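Local coordinates for aspartate carbamoyltransferase (Leishmania major, PDB 7K46), which probably catalyses transfer of the carbamoyl group from carbamoyl phosphate to L-aspartate, an early step of de novo pyrimidine biosynthesis, at residues A[232-242]-A[278-288]. Numbering follows the deposited sequence.
Sequences VADCDVLYATR and HAKAKMVVMHP
Lys280 reaches across to Asp236 with a fully stretched chain, its methylenes running past the carbonyl oxygens of Ala233 and Cys235. Its NZ meets Asp236 OD1 at 2.7 Å, coming from above the carboxylate plane, 36° out of it. A long, flexible lysine suits this span. NZ also donates to water 2, which in turn donates to Asp234 OD1; Asp234 OD2 is held by Tyr193 and Arg190. Asp236 OD1 also accepts a hydrogen bond from water 3, which donates a second one to Lys282 O, while OD2 accepts from the backbone N of Ala163, so both carboxylate oxygens are engaged.

Beyond this salt bridge strands 237-240 and 284-286 run parallel, 15° apart. Four backbone hydrogen bonds link the two segments, from Val284 N to Asp236 O, just ahead of the first strand, through to Ala240 N to Met286 O (2.9 Å). On one face the beta-branched Val237 and Val284 lie side by side, CG2 to CG2, and Met286 sets its SD against Val237 CG1. The bend of Met286 at chi3 (57°) brings CE to the Tyr239 ring, whose CD2 also meets Met286 CB at 3.9 Å. Pro288 CD approaches Tyr239 CZ, and the phenol OH bonds to Asp148 of helix 142-156. On the other face Met283, folded at chi2 and chi3, lays CE on Leu238 CG (3.7 Å).

At the C-terminal ends the His287 ring turns one face to Ala240 O, 3.3 Å above its plane, and to Thr241 CA in a CH-pi contact; Glu294 and Leu289 N hold its two nitrogens. Strand 284-286 adds to 237-240 as the outermost strand, within this chain, of the five-stranded parallel sheet of the Rossmann-like aspartate-binding domain.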
# COMPACT_ATOMS: atom_id res chain seq x y z
N VAL A 232 -18.71 -31.33 -25.21
CA VAL A 232 -18.65 -29.88 -25.43
C VAL A 232 -20.01 -29.36 -25.89
O VAL A 232 -20.51 -28.35 -25.36
CB VAL A 232 -17.55 -29.55 -26.45
CG1 VAL A 232 -17.64 -28.10 -26.91
CG2 VAL A 232 -16.16 -29.86 -25.85
N ALA A 233 -20.64 -30.05 -26.84
CA ALA A 233 -21.91 -29.60 -27.40
C ALA A 233 -23.02 -29.57 -26.35
O ALA A 233 -23.98 -28.81 -26.49
CB ALA A 233 -22.32 -30.51 -28.56
N ASP A 234 -22.90 -30.39 -25.31
CA ASP A 234 -23.94 -30.51 -24.30
C ASP A 234 -23.79 -29.50 -23.16
O ASP A 234 -24.74 -29.30 -22.39
CB ASP A 234 -23.94 -31.93 -23.72
CG ASP A 234 -25.18 -32.24 -22.89
OD1 ASP A 234 -26.30 -31.92 -23.35
OD2 ASP A 234 -25.04 -32.81 -21.79
N CYS A 235 -22.65 -28.82 -23.05
CA CYS A 235 -22.36 -28.01 -21.88
C CYS A 235 -22.79 -26.56 -22.05
O CYS A 235 -22.60 -25.95 -23.11
CB CYS A 235 -20.87 -28.07 -21.54
SG CYS A 235 -20.38 -29.62 -20.75
N ASP A 236 -23.35 -26.01 -20.98
CA ASP A 236 -23.59 -24.58 -20.86
C ASP A 236 -22.40 -23.84 -20.26
O ASP A 236 -22.24 -22.63 -20.50
CB ASP A 236 -24.83 -24.35 -20.00
CG ASP A 236 -26.03 -25.10 -20.54
OD1 ASP A 236 -26.42 -24.81 -21.69
OD2 ASP A 236 -26.53 -26.00 -19.84
N VAL A 237 -21.56 -24.53 -19.50
CA VAL A 237 -20.36 -23.97 -18.89
C VAL A 237 -19.23 -24.97 -19.04
O VAL A 237 -19.38 -26.14 -18.67
CB VAL A 237 -20.57 -23.63 -17.40
CG1 VAL A 237 -19.27 -23.08 -16.77
CG2 VAL A 237 -21.72 -22.64 -17.23
N LEU A 238 -18.10 -24.52 -19.60
CA LEU A 238 -16.83 -25.24 -19.52
C LEU A 238 -15.97 -24.49 -18.50
O LEU A 238 -15.53 -23.37 -18.77
CB LEU A 238 -16.13 -25.29 -20.87
CG LEU A 238 -16.86 -25.99 -22.00
CD1 LEU A 238 -16.03 -25.94 -23.29
CD2 LEU A 238 -17.17 -27.44 -21.59
N TYR A 239 -15.74 -25.11 -17.35
CA TYR A 239 -15.00 -24.48 -16.25
C TYR A 239 -13.63 -25.16 -16.19
O TYR A 239 -13.51 -26.29 -15.72
CB TYR A 239 -15.77 -24.59 -14.93
CG TYR A 239 -15.18 -23.82 -13.75
CD1 TYR A 239 -14.13 -24.34 -13.00
CD2 TYR A 239 -15.70 -22.59 -13.38
CE1 TYR A 239 -13.60 -23.65 -11.92
CE2 TYR A 239 -15.16 -21.87 -12.30
CZ TYR A 239 -14.12 -22.41 -11.58
OH TYR A 239 -13.61 -21.73 -10.51
N ALA A 240 -12.61 -24.46 -16.68
CA ALA A 240 -11.26 -24.99 -16.77
C ALA A 240 -10.41 -24.56 -15.58
O ALA A 240 -10.62 -23.49 -14.99
CB ALA A 240 -10.59 -24.53 -18.07
N THR A 241 -9.44 -25.40 -15.23
CA THR A 241 -8.49 -25.08 -14.16
C THR A 241 -7.10 -25.50 -14.60
O THR A 241 -6.92 -26.29 -15.54
CB THR A 241 -8.84 -25.78 -12.83
OG1 THR A 241 -8.82 -27.20 -13.01
CG2 THR A 241 -10.22 -25.35 -12.33
N ARG A 242 -6.11 -24.99 -13.88
CA ARG A 242 -4.70 -25.17 -14.20
C ARG A 242 -4.19 -26.51 -13.67
O ARG A 242 -4.39 -26.83 -12.49
CB ARG A 242 -3.90 -24.02 -13.59
CG ARG A 242 -2.59 -23.72 -14.26
CD ARG A 242 -1.80 -22.70 -13.46
NE ARG A 242 -1.07 -23.33 -12.38
CZ ARG A 242 0.14 -22.96 -11.98
NH1 ARG A 242 0.77 -21.95 -12.55
NH2 ARG A 242 0.73 -23.63 -11.00
N HIS A 278 -17.60 -27.02 -31.66
CA HIS A 278 -18.75 -27.85 -31.31
C HIS A 278 -19.57 -27.28 -30.16
O HIS A 278 -20.57 -27.90 -29.77
CB HIS A 278 -18.29 -29.27 -30.97
CG HIS A 278 -17.62 -29.98 -32.11
ND1 HIS A 278 -16.26 -30.07 -32.23
CD2 HIS A 278 -18.14 -30.63 -33.18
CE1 HIS A 278 -15.96 -30.74 -33.33
NE2 HIS A 278 -17.09 -31.10 -33.92
N ALA A 279 -19.20 -26.13 -29.61
CA ALA A 279 -19.92 -25.56 -28.48
C ALA A 279 -21.22 -24.88 -28.91
O ALA A 279 -21.37 -24.43 -30.05
CB ALA A 279 -19.03 -24.54 -27.74
N LYS A 280 -22.17 -24.82 -27.97
CA LYS A 280 -23.40 -24.07 -28.14
C LYS A 280 -23.10 -22.60 -28.44
O LYS A 280 -22.03 -22.07 -28.12
CB LYS A 280 -24.24 -24.11 -26.86
CG LYS A 280 -24.64 -25.49 -26.38
CD LYS A 280 -25.49 -25.38 -25.12
CE LYS A 280 -25.99 -26.75 -24.71
NZ LYS A 280 -26.98 -26.68 -23.61
N ALA A 281 -24.08 -21.93 -29.05
CA ALA A 281 -24.01 -20.47 -29.16
C ALA A 281 -24.12 -19.81 -27.80
O ALA A 281 -23.37 -18.87 -27.49
CB ALA A 281 -25.10 -19.97 -30.11
N LYS A 282 -25.01 -20.30 -26.94
CA LYS A 282 -25.23 -19.73 -25.61
C LYS A 282 -24.53 -20.61 -24.58
O LYS A 282 -25.12 -21.52 -24.00
CB LYS A 282 -26.73 -19.60 -25.33
CG LYS A 282 -27.10 -18.86 -24.04
CD LYS A 282 -28.61 -18.93 -23.80
CE LYS A 282 -29.01 -18.45 -22.40
NZ LYS A 282 -28.66 -17.03 -22.16
N MET A 283 -23.25 -20.33 -24.34
CA MET A 283 -22.48 -20.98 -23.28
C MET A 283 -21.34 -20.05 -22.90
O MET A 283 -21.09 -19.05 -23.56
CB MET A 283 -21.99 -22.37 -23.72
CG MET A 283 -21.08 -22.40 -24.95
SD MET A 283 -19.35 -21.94 -24.58
CE MET A 283 -18.79 -23.40 -23.71
N VAL A 284 -20.65 -20.38 -21.80
CA VAL A 284 -19.46 -19.64 -21.42
C VAL A 284 -18.32 -20.58 -21.06
O VAL A 284 -18.54 -21.70 -20.57
CB VAL A 284 -19.70 -18.65 -20.26
CG1 VAL A 284 -20.63 -17.51 -20.70
CG2 VAL A 284 -20.24 -19.37 -19.03
N VAL A 285 -17.11 -20.10 -21.31
CA VAL A 285 -15.88 -20.70 -20.81
C VAL A 285 -15.43 -19.88 -19.61
O VAL A 285 -15.36 -18.64 -19.70
CB VAL A 285 -14.79 -20.74 -21.90
CG1 VAL A 285 -13.47 -21.20 -21.32
CG2 VAL A 285 -15.24 -21.63 -23.08
N MET A 286 -15.12 -20.54 -18.51
CA MET A 286 -14.68 -19.88 -17.30
C MET A 286 -13.39 -20.53 -16.81
O MET A 286 -13.05 -21.65 -17.19
CB MET A 286 -15.77 -19.94 -16.21
CG MET A 286 -17.06 -19.20 -16.59
SD MET A 286 -18.43 -19.52 -15.45
CE MET A 286 -17.72 -19.00 -13.87
N HIS A 287 -12.69 -19.81 -15.95
CA HIS A 287 -11.41 -20.24 -15.41
C HIS A 287 -11.11 -19.31 -14.25
O HIS A 287 -11.15 -18.09 -14.42
CB HIS A 287 -10.32 -20.16 -16.48
CG HIS A 287 -9.03 -20.83 -16.11
ND1 HIS A 287 -8.39 -20.62 -14.91
CD2 HIS A 287 -8.24 -21.68 -16.82
CE1 HIS A 287 -7.27 -21.32 -14.88
NE2 HIS A 287 -7.15 -21.97 -16.02
N PRO A 288 -10.82 -19.83 -13.05
CA PRO A 288 -10.58 -18.94 -11.91
C PRO A 288 -9.32 -18.10 -12.05
O PRO A 288 -9.23 -17.04 -11.41
CB PRO A 288 -10.49 -19.90 -10.71
CG PRO A 288 -10.04 -21.23 -11.34
CD PRO A 288 -10.73 -21.26 -12.68
O HOH W 1 -21.22 -25.85 -25.46
O HOH W 2 -27.60 -29.50 -24.27
O HOH W 3 -27.16 -22.69 -22.69